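Local coordinates for protein 3-hydroxyacyl-CoA dehydrogenase (Archaeoglobus fulgidus, PDB 1ZEJ) that probably works as an NAD+-dependent dehydrogenase of the 3-hydroxyacyl-CoA dehydrogenase family, oxidising a 3-hydroxy substrate such as L-gulonate, and forms a homodimer, at residues A[200-203]-A[204-208]; A[209-212]-A[213-217]; A[218-221]-A[222-226]. One frame throughout, in Å; residues are numbered along the deposited sequence.

All three interactions lie in series along helix 197-224, the third running over its end into the start of helix 226-240, in the C-terminal part of the chain and away from the predicted NAD+ and catalytic residues. Interaction 1 comes first, followed by interaction 2 with its centre about 11 Å further on, then interaction 3, about 11 Å beyond that; the centres of 1 and 3 are about 19 Å apart. Neighbours touch: the W204 and Y212 rings meet between interactions 1 and 2, and those of F215 and Y223 between 2 and 3. The helix is not regular, with a wide turn in interaction 1 and a kink in interaction 2. Every interaction touches the second subunit, so this helix is part of the dimer interface.

Interaction 1 of 3, residues A[200-203]-A[204-208]; sequences VDRV and WKHHL
R202 and H206 both hold CG beside the backbone N and anti to the carbonyl carbon (chi1 -77° and -58°), which across one helical turn swings the imidazole back against the aliphatic root of the arginine. The ring touches with its edge: H206 CD2 is 3.9 Å from R202 CB, which lies in the ring plane. Beyond CG the arginine bends at chi3, leaving its guanidinium plane 64° from the ring. The charged end is bound elsewhere, NH1 in a salt bridge to D199 and NH2 in one to E166 of the second subunit.

W204 leans back to V200, its CD1 meeting V200 O at 3.3 Å, near the ring plane at its edge. V203 CG2 makes a looser apolar contact with the same W204 CD1, at 4.2 Å. These residues belong to helix 197-224, which widens here into a pi-type turn: L208 N bonds V203 O at 3.0 Å, reaching back five residues instead of four. H207 sits in the widened turn with its CB 3.4 Å from V203 O. L208 then lays its CB over one face of the W204 ring, 3.5 Å above the plane toward the rim.

On another side of the helix, D201 O receives K205 N at 2.8 Å, and the lysine chain starts off beside that oxygen, its CG 3.4 Å from D201 O. The D201 carboxylate crosses to the second subunit, where it is hydrogen-bonded to Y269 OH and to the backbone N atoms of L218 and G219.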
ATOM      1  N   VAL A 200       7.988  10.023  -1.073  1.00 31.40           N
ATOM      2  CA  VAL A 200       7.646   8.639  -1.325  1.00 31.82           C
ATOM      3  C   VAL A 200       6.584   8.179  -0.323  1.00 32.51           C
ATOM      4  O   VAL A 200       5.571   7.584  -0.686  1.00 33.14           O
ATOM      5  CB  VAL A 200       8.903   7.730  -1.218  1.00 33.01           C
ATOM      6  CG1 VAL A 200       8.506   6.283  -1.218  1.00 34.88           C
ATOM      7  CG2 VAL A 200       9.916   8.098  -2.346  1.00 35.47           C
ATOM      8  N   ASP A 201       6.802   8.494   0.953  1.00 30.97           N
ATOM      9  CA  ASP A 201       5.879   8.076   1.980  1.00 30.64           C
ATOM     10  C   ASP A 201       4.553   8.852   1.918  1.00 30.88           C
ATOM     11  O   ASP A 201       3.509   8.294   2.225  1.00 28.74           O
ATOM     12  CB  ASP A 201       6.538   8.193   3.357  1.00 30.95           C
ATOM     13  CG  ASP A 201       7.491   7.012   3.666  1.00 30.03           C
ATOM     14  OD1 ASP A 201       7.388   5.952   3.041  1.00 26.94           O
ATOM     15  OD2 ASP A 201       8.283   7.132   4.611  1.00 28.81           O
ATOM     16  N   ARG A 202       4.602  10.128   1.559  1.00 29.86           N
ATOM     17  CA  ARG A 202       3.386  10.947   1.558  1.00 32.36           C
ATOM     18  C   ARG A 202       2.367  10.453   0.532  1.00 31.86           C
ATOM     19  O   ARG A 202       1.170  10.567   0.783  1.00 30.92           O
ATOM     20  CB  ARG A 202       3.724  12.423   1.359  1.00 32.29           C
ATOM     21  CG  ARG A 202       4.272  13.022   2.670  1.00 34.73           C
ATOM     22  CD  ARG A 202       4.893  14.362   2.541  1.00 39.72           C
ATOM     23  NE  ARG A 202       3.926  15.412   2.334  1.00 42.67           N
ATOM     24  CZ  ARG A 202       3.724  16.010   1.175  1.00 48.89           C
ATOM     25  NH1 ARG A 202       4.456  15.667   0.125  1.00 53.46           N
ATOM     26  NH2 ARG A 202       2.811  16.982   1.072  1.00 49.37           N
ATOM     27  N   VAL A 203       2.817   9.939  -0.619  1.00 30.84           N
ATOM     28  CA  VAL A 203       1.861   9.401  -1.600  1.00 31.98           C
ATOM     29  C   VAL A 203       1.109   8.161  -1.115  1.00 31.96           C
ATOM     30  O   VAL A 203      -0.006   7.863  -1.605  1.00 31.68           O
ATOM     31  CB  VAL A 203       2.448   9.201  -3.012  1.00 32.71           C
ATOM     32  CG1 VAL A 203       2.977  10.527  -3.539  1.00 34.54           C
ATOM     33  CG2 VAL A 203       3.518   8.141  -3.108  1.00 34.22           C
ATOM     34  N   TRP A 204       1.689   7.470  -0.127  1.00 30.42           N
ATOM     35  CA  TRP A 204       1.035   6.394   0.563  1.00 30.72           C
ATOM     36  C   TRP A 204       0.196   6.899   1.731  1.00 30.65           C
ATOM     37  O   TRP A 204      -0.991   6.549   1.855  1.00 31.34           O
ATOM     38  CB  TRP A 204       2.062   5.386   1.074  1.00 30.21           C
ATOM     39  CG  TRP A 204       2.631   4.559   0.003  1.00 30.30           C
ATOM     40  CD1 TRP A 204       3.803   4.763  -0.683  1.00 28.73           C
ATOM     41  CD2 TRP A 204       2.040   3.396  -0.529  1.00 27.38           C
ATOM     42  NE1 TRP A 204       3.975   3.767  -1.623  1.00 29.88           N
ATOM     43  CE2 TRP A 204       2.904   2.910  -1.541  1.00 31.01           C
ATOM     44  CE3 TRP A 204       0.848   2.702  -0.258  1.00 29.27           C
ATOM     45  CZ2 TRP A 204       2.622   1.764  -2.252  1.00 29.61           C
ATOM     46  CZ3 TRP A 204       0.561   1.576  -1.002  1.00 28.54           C
ATOM     47  CH2 TRP A 204       1.450   1.104  -1.960  1.00 30.98           C
ATOM     48  N   LYS A 205       0.780   7.710   2.578  1.00 29.32           N
ATOM     49  CA  LYS A 205       0.096   8.097   3.815  1.00 30.82           C
ATOM     50  C   LYS A 205      -1.150   8.928   3.528  1.00 30.91           C
ATOM     51  O   LYS A 205      -2.117   8.866   4.286  1.00 32.63           O
ATOM     52  CB  LYS A 205       1.021   8.868   4.726  1.00 30.77           C
ATOM     53  CG  LYS A 205       2.130   8.031   5.356  1.00 29.97           C
ATOM     54  CD  LYS A 205       3.211   8.895   5.963  1.00 33.88           C
ATOM     55  CE  LYS A 205       2.942   9.274   7.333  1.00 40.15           C
ATOM     56  NZ  LYS A 205       4.231   9.786   7.968  1.00 43.88           N
ATOM     57  N   HIS A 206      -1.142   9.686   2.431  1.00 30.23           N
ATOM     58  CA  HIS A 206      -2.283  10.573   2.094  1.00 32.14           C
ATOM     59  C   HIS A 206      -3.127  10.114   0.951  1.00 31.68           C
ATOM     60  O   HIS A 206      -4.021  10.846   0.542  1.00 32.12           O
ATOM     61  CB  HIS A 206      -1.788  11.958   1.783  1.00 32.68           C
ATOM     62  CG  HIS A 206      -1.026  12.545   2.920  1.00 38.46           C
ATOM     63  ND1 HIS A 206      -1.609  12.781   4.145  1.00 43.48           N
ATOM     64  CD2 HIS A 206       0.286  12.835   3.062  1.00 44.46           C
ATOM     65  CE1 HIS A 206      -0.696  13.250   4.977  1.00 46.05           C
ATOM     66  NE2 HIS A 206       0.464  13.289   4.346  1.00 45.08           N
ATOM     67  N   HIS A 207      -2.818   8.944   0.402  1.00 31.81           N
ATOM     68  CA  HIS A 207      -3.590   8.410  -0.708  1.00 30.88           C
ATOM     69  C   HIS A 207      -3.592   6.893  -0.855  1.00 30.65           C
ATOM     70  O   HIS A 207      -4.594   6.269  -0.530  1.00 29.79           O
ATOM     71  CB  HIS A 207      -3.149   9.061  -2.002  1.00 31.04           C
ATOM     72  CG  HIS A 207      -3.966   8.651  -3.185  1.00 29.67           C
ATOM     73  ND1 HIS A 207      -5.296   8.988  -3.315  1.00 28.35           N
ATOM     74  CD2 HIS A 207      -3.665   7.870  -4.248  1.00 28.42           C
ATOM     75  CE1 HIS A 207      -5.758   8.473  -4.437  1.00 29.93           C
ATOM     76  NE2 HIS A 207      -4.798   7.762  -5.002  1.00 28.88           N
ATOM     77  N   LEU A 208      -2.500   6.290  -1.342  1.00 29.78           N
ATOM     78  CA  LEU A 208      -2.549   4.900  -1.733  1.00 31.25           C
ATOM     79  C   LEU A 208      -2.806   3.970  -0.592  1.00 29.69           C
ATOM     80  O   LEU A 208      -3.461   2.942  -0.758  1.00 29.82           O
ATOM     81  CB  LEU A 208      -1.272   4.444  -2.449  1.00 31.94           C
ATOM     82  CG  LEU A 208      -1.263   4.540  -3.971  1.00 37.31           C
ATOM     83  CD1 LEU A 208      -0.073   3.709  -4.477  1.00 39.34           C
ATOM     84  CD2 LEU A 208      -2.579   4.049  -4.654  1.00 35.68           C
TER

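Interaction 2 of 3, residues A[209-212]-A[213-217]; sequences GLLY and TLFGP
T213 turns back onto G209 with two hydrogen bonds, one from its side chain and one from its backbone. T213 OG1 stands beside its own backbone N (chi1 -67°), and from there it reaches G209 O at 2.6 Å. T213 N meets G209 O at 2.9 Å, and the two donors come to the oxygen from opposite faces of the carbonyl plane. This is the usual way for a helical threonine to satisfy its hydroxyl, and the hydroxyl bond holds the side chain in this rotamer.

The next backbone bonds keep the four-residue helical spacing. L214 N goes to L210 O, and F215 N to L211 O at 2.8 Å. G216 N still reaches Y212 O, at 3.0 Å, but from above the carbonyl plane and not on a lone pair. There the helix kinks: G216 has a positive phi of 73°, which favours glycine, and P217 has no N-H to give to the turn before.

Aromatic rings take part in the remaining contacts. P217 lies over one face of the Y212 ring in a CH-pi contact, its CB 3.9 Å from the centroid of that ring and only 14° off the normal. L214 CB lies 3.7 Å above the plane of the F215 ring, toward its rim, while L211 CD2 makes a loose apolar contact with F215 CE2 at 4.4 Å.

Helix 275-290 packs beside this part of the helix: L286 and L287 meet L210, R279 and R282 meet F215, and R282 also bonds L214 O. The second subunit meets the helix too, with its N180 bonded to Y212 OH and its W204 edge-to-face with the Y212 ring, and the T213 OG1 atoms of the two subunits share a weak hydrogen bond.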
ATOM      1  N   GLY A 209      -2.298   4.328   0.584  1.00 28.15           N
ATOM      2  CA  GLY A 209      -2.492   3.460   1.752  1.00 27.23           C
ATOM      3  C   GLY A 209      -3.972   3.409   2.126  1.00 26.75           C
ATOM      4  O   GLY A 209      -4.482   2.397   2.550  1.00 26.17           O
ATOM      5  N   LEU A 210      -4.647   4.537   1.992  1.00 26.18           N
ATOM      6  CA  LEU A 210      -6.063   4.634   2.302  1.00 28.75           C
ATOM      7  C   LEU A 210      -6.881   3.754   1.331  1.00 27.71           C
ATOM      8  O   LEU A 210      -7.758   3.043   1.747  1.00 26.57           O
ATOM      9  CB  LEU A 210      -6.533   6.075   2.183  1.00 28.22           C
ATOM     10  CG  LEU A 210      -6.320   6.892   3.493  1.00 33.72           C
ATOM     11  CD1 LEU A 210      -4.926   7.191   3.728  1.00 34.88           C
ATOM     12  CD2 LEU A 210      -7.135   8.213   3.462  1.00 33.96           C
ATOM     13  N   LEU A 211      -6.615   3.881   0.037  1.00 27.71           N
ATOM     14  CA  LEU A 211      -7.327   3.076  -0.956  1.00 28.47           C
ATOM     15  C   LEU A 211      -7.072   1.586  -0.786  1.00 26.75           C
ATOM     16  O   LEU A 211      -7.990   0.777  -0.891  1.00 27.16           O
ATOM     17  CB  LEU A 211      -6.926   3.471  -2.370  1.00 28.26           C
ATOM     18  CG  LEU A 211      -7.200   4.914  -2.834  1.00 31.23           C
ATOM     19  CD1 LEU A 211      -6.846   5.035  -4.266  1.00 30.45           C
ATOM     20  CD2 LEU A 211      -8.676   5.171  -2.619  1.00 31.36           C
ATOM     21  N   TYR A 212      -5.823   1.216  -0.547  1.00 26.10           N
ATOM     22  CA  TYR A 212      -5.476  -0.180  -0.433  1.00 26.85           C
ATOM     23  C   TYR A 212      -5.976  -0.756   0.903  1.00 27.24           C
ATOM     24  O   TYR A 212      -6.314  -1.929   0.982  1.00 27.39           O
ATOM     25  CB  TYR A 212      -3.959  -0.381  -0.574  1.00 27.23           C
ATOM     26  CG  TYR A 212      -3.430  -0.253  -1.999  1.00 28.71           C
ATOM     27  CD1 TYR A 212      -4.198   0.243  -3.034  1.00 29.62           C
ATOM     28  CD2 TYR A 212      -2.098  -0.556  -2.269  1.00 30.40           C
ATOM     29  CE1 TYR A 212      -3.646   0.416  -4.340  1.00 29.96           C
ATOM     30  CE2 TYR A 212      -1.551  -0.383  -3.521  1.00 30.71           C
ATOM     31  CZ  TYR A 212      -2.301   0.087  -4.551  1.00 30.73           C
ATOM     32  OH  TYR A 212      -1.690   0.163  -5.777  1.00 29.84           O
ATOM     33  N   THR A 213      -6.081   0.083   1.935  1.00 26.95           N
ATOM     34  CA  THR A 213      -6.679  -0.336   3.201  1.00 26.47           C
ATOM     35  C   THR A 213      -8.153  -0.689   3.048  1.00 27.63           C
ATOM     36  O   THR A 213      -8.594  -1.735   3.498  1.00 27.32           O
ATOM     37  CB  THR A 213      -6.500   0.738   4.288  1.00 26.75           C
ATOM     38  OG1 THR A 213      -5.110   0.848   4.601  1.00 27.47           O
ATOM     39  CG2 THR A 213      -7.276   0.417   5.541  1.00 28.34           C
ATOM     40  N   LEU A 214      -8.901   0.164   2.361  1.00 28.12           N
ATOM     41  CA  LEU A 214     -10.352   0.027   2.291  1.00 28.00           C
ATOM     42  C   LEU A 214     -10.769  -0.906   1.177  1.00 28.70           C
ATOM     43  O   LEU A 214     -11.745  -1.653   1.321  1.00 29.00           O
ATOM     44  CB  LEU A 214     -10.969   1.412   2.072  1.00 27.59           C
ATOM     45  CG  LEU A 214     -10.880   2.366   3.257  1.00 27.72           C
ATOM     46  CD1 LEU A 214     -11.548   3.635   2.806  1.00 31.08           C
ATOM     47  CD2 LEU A 214     -11.573   1.862   4.491  1.00 29.45           C
ATOM     48  N   PHE A 215     -10.028  -0.876   0.067  1.00 29.02           N
ATOM     49  CA  PHE A 215     -10.452  -1.650  -1.132  1.00 29.03           C
ATOM     50  C   PHE A 215      -9.488  -2.706  -1.617  1.00 28.98           C
ATOM     51  O   PHE A 215      -9.889  -3.593  -2.358  1.00 29.45           O
ATOM     52  CB  PHE A 215     -10.808  -0.685  -2.286  1.00 28.72           C
ATOM     53  CG  PHE A 215     -11.707   0.429  -1.874  1.00 27.10           C
ATOM     54  CD1 PHE A 215     -13.065   0.200  -1.653  1.00 32.79           C
ATOM     55  CD2 PHE A 215     -11.196   1.703  -1.658  1.00 31.22           C
ATOM     56  CE1 PHE A 215     -13.889   1.224  -1.224  1.00 31.96           C
ATOM     57  CE2 PHE A 215     -12.022   2.743  -1.236  1.00 30.50           C
ATOM     58  CZ  PHE A 215     -13.363   2.494  -1.022  1.00 30.39           C
ATOM     59  N   GLY A 216      -8.231  -2.638  -1.187  1.00 29.06           N
ATOM     60  CA  GLY A 216      -7.160  -3.435  -1.749  1.00 29.31           C
ATOM     61  C   GLY A 216      -6.796  -2.889  -3.141  1.00 29.02           C
ATOM     62  O   GLY A 216      -7.565  -2.145  -3.754  1.00 29.13           O
ATOM     63  N   PRO A 217      -5.632  -3.265  -3.646  1.00 28.50           N
ATOM     64  CA  PRO A 217      -5.247  -2.824  -4.995  1.00 29.03           C
ATOM     65  C   PRO A 217      -6.147  -3.377  -6.128  1.00 28.24           C
ATOM     66  O   PRO A 217      -6.335  -2.723  -7.148  1.00 28.18           O
ATOM     67  CB  PRO A 217      -3.805  -3.339  -5.118  1.00 29.48           C
ATOM     68  CG  PRO A 217      -3.717  -4.544  -4.186  1.00 30.12           C
ATOM     69  CD  PRO A 217      -4.612  -4.134  -3.024  1.00 29.93           C
TER

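Interaction 3 of 3, residues A[218-221]-A[222-226]; sequences LGNL and DYIGL
L218 O accepts D222 N at 3.3 Å, one of the last regular bonds of helix 197-224 before the chain passes through a single glycine into helix 226-240. The junction of these two helices in the C-terminal domain is one non-helical residue, G225.

G219 comes next, and its O meets the Y223 ring at the edge, near the ring plane, with Y223 CD2 3.4 Å from G219 O. D222 N, already bonded to L218 O, leans weakly on G219 O as well. The D222 carboxylate has its partners outside the helix, in Y271 OH and the backbone N atoms of I268 and Y269, so it ties the helix to residues 268-271.

N220 sends its CG anti to the backbone N (chi1 -175°), and the amide crosses the I224 side chain at a slant, with N220 ND2 3.3 Å from I224 CD1. This is a close approach of a polar group to a methyl. The carbonyl O of N220 takes I224 N at 3.0 Å.

L221 closes the helix. Its O receives G225 N at 2.7 Å, and G225, with phi at 111°, leaves helical geometry and also serves as N-cap position of the following helix. W250 of helix 249-256 packs on L221, as does L184 of the second subunit, and L251 and K254 of helix 249-256 pack on L226. Across G225 the side chains of L221 and L226 meet at about a right angle, L226 CD1 resting 4.0 Å from L221 CG and 3.7 Å from L221 O.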
ATOM      1  N   LEU A 218      -6.683  -4.567  -5.970  1.00 28.54           N
ATOM      2  CA  LEU A 218      -7.542  -5.150  -7.018  1.00 29.29           C
ATOM      3  C   LEU A 218      -8.958  -4.576  -6.966  1.00 28.99           C
ATOM      4  O   LEU A 218      -9.498  -4.143  -7.983  1.00 29.18           O
ATOM      5  CB  LEU A 218      -7.544  -6.681  -6.936  1.00 30.48           C
ATOM      6  CG  LEU A 218      -6.178  -7.370  -7.211  1.00 30.33           C
ATOM      7  CD1 LEU A 218      -6.355  -8.889  -7.228  1.00 30.67           C
ATOM      8  CD2 LEU A 218      -5.520  -6.940  -8.479  1.00 29.55           C
ATOM      9  N   GLY A 219      -9.554  -4.540  -5.775  1.00 28.89           N
ATOM     10  CA  GLY A 219     -10.830  -3.840  -5.572  1.00 28.41           C
ATOM     11  C   GLY A 219     -10.761  -2.396  -6.036  1.00 28.21           C
ATOM     12  O   GLY A 219     -11.661  -1.946  -6.743  1.00 27.25           O
ATOM     13  N   ASN A 220      -9.671  -1.680  -5.726  1.00 28.52           N
ATOM     14  CA  ASN A 220      -9.500  -0.304  -6.220  1.00 30.00           C
ATOM     15  C   ASN A 220      -9.559  -0.212  -7.781  1.00 30.62           C
ATOM     16  O   ASN A 220     -10.217   0.673  -8.344  1.00 29.42           O
ATOM     17  CB  ASN A 220      -8.188   0.286  -5.734  1.00 29.82           C
ATOM     18  CG  ASN A 220      -8.031   1.708  -6.104  1.00 32.92           C
ATOM     19  OD1 ASN A 220      -8.900   2.513  -5.778  1.00 31.23           O
ATOM     20  ND2 ASN A 220      -6.936   2.055  -6.850  1.00 32.85           N
ATOM     21  N   LEU A 221      -8.942  -1.195  -8.434  1.00 31.01           N
ATOM     22  CA  LEU A 221      -8.941  -1.347  -9.889  1.00 31.66           C
ATOM     23  C   LEU A 221     -10.332  -1.388 -10.461  1.00 30.78           C
ATOM     24  O   LEU A 221     -10.595  -0.714 -11.471  1.00 30.01           O
ATOM     25  CB  LEU A 221      -8.093  -2.567 -10.307  1.00 32.24           C
ATOM     26  CG  LEU A 221      -7.543  -2.664 -11.725  1.00 33.56           C
ATOM     27  CD1 LEU A 221      -6.673  -1.440 -12.098  1.00 37.90           C
ATOM     28  CD2 LEU A 221      -6.723  -3.923 -11.746  1.00 36.02           C
ATOM     29  N   ASP A 222     -11.262  -2.081  -9.793  1.00 30.25           N
ATOM     30  CA  ASP A 222     -12.662  -2.147 -10.240  1.00 30.35           C
ATOM     31  C   ASP A 222     -13.320  -0.763 -10.346  1.00 30.47           C
ATOM     32  O   ASP A 222     -14.138  -0.526 -11.211  1.00 29.78           O
ATOM     33  CB  ASP A 222     -13.511  -3.037  -9.305  1.00 29.48           C
ATOM     34  CG  ASP A 222     -13.349  -4.537  -9.599  1.00 29.55           C
ATOM     35  OD1 ASP A 222     -12.933  -4.888 -10.729  1.00 31.06           O
ATOM     36  OD2 ASP A 222     -13.670  -5.361  -8.715  1.00 26.21           O
ATOM     37  N   TYR A 223     -12.995   0.106  -9.407  1.00 31.54           N
ATOM     38  CA  TYR A 223     -13.489   1.476  -9.384  1.00 31.73           C
ATOM     39  C   TYR A 223     -12.793   2.343 -10.422  1.00 32.63           C
ATOM     40  O   TYR A 223     -13.432   3.199 -11.027  1.00 32.84           O
ATOM     41  CB  TYR A 223     -13.221   2.084  -8.020  1.00 32.72           C
ATOM     42  CG  TYR A 223     -14.162   1.616  -6.989  1.00 33.19           C
ATOM     43  CD1 TYR A 223     -15.413   2.184  -6.877  1.00 34.04           C
ATOM     44  CD2 TYR A 223     -13.843   0.566  -6.162  1.00 34.10           C
ATOM     45  CE1 TYR A 223     -16.293   1.767  -5.928  1.00 32.52           C
ATOM     46  CE2 TYR A 223     -14.735   0.129  -5.226  1.00 35.22           C
ATOM     47  CZ  TYR A 223     -15.971   0.776  -5.132  1.00 32.86           C
ATOM     48  OH  TYR A 223     -16.863   0.341  -4.214  1.00 39.04           O
ATOM     49  N   ILE A 224     -11.485   2.157 -10.591  1.00 33.14           N
ATOM     50  CA  ILE A 224     -10.735   2.785 -11.684  1.00 34.75           C
ATOM     51  C   ILE A 224     -11.388   2.394 -13.009  1.00 34.69           C
ATOM     52  O   ILE A 224     -11.648   3.253 -13.856  1.00 32.96           O
ATOM     53  CB  ILE A 224      -9.223   2.392 -11.651  1.00 35.03           C
ATOM     54  CG1 ILE A 224      -8.488   3.248 -10.606  1.00 37.14           C
ATOM     55  CG2 ILE A 224      -8.530   2.573 -13.021  1.00 35.43           C
ATOM     56  CD1 ILE A 224      -7.206   2.621 -10.127  1.00 37.41           C
ATOM     57  N   GLY A 225     -11.678   1.094 -13.166  1.00 32.43           N
ATOM     58  CA  GLY A 225     -12.194   0.560 -14.412  1.00 32.41           C
ATOM     59  C   GLY A 225     -11.119  -0.310 -15.012  1.00 32.55           C
ATOM     60  O   GLY A 225      -9.991   0.139 -15.207  1.00 32.70           O
ATOM     61  N   LEU A 226     -11.441  -1.587 -15.222  1.00 32.86           N
ATOM     62  CA  LEU A 226     -10.473  -2.534 -15.750  1.00 32.70           C
ATOM     63  C   LEU A 226     -10.087  -2.183 -17.182  1.00 32.47           C
ATOM     64  O   LEU A 226      -8.930  -2.330 -17.529  1.00 32.17           O
ATOM     65  CB  LEU A 226     -11.011  -3.964 -15.688  1.00 32.94           C
ATOM     66  CG  LEU A 226     -10.710  -4.761 -14.428  1.00 34.61           C
ATOM     67  CD1 LEU A 226     -11.048  -4.015 -13.158  1.00 36.97           C
ATOM     68  CD2 LEU A 226     -11.414  -6.141 -14.499  1.00 33.71           C
TER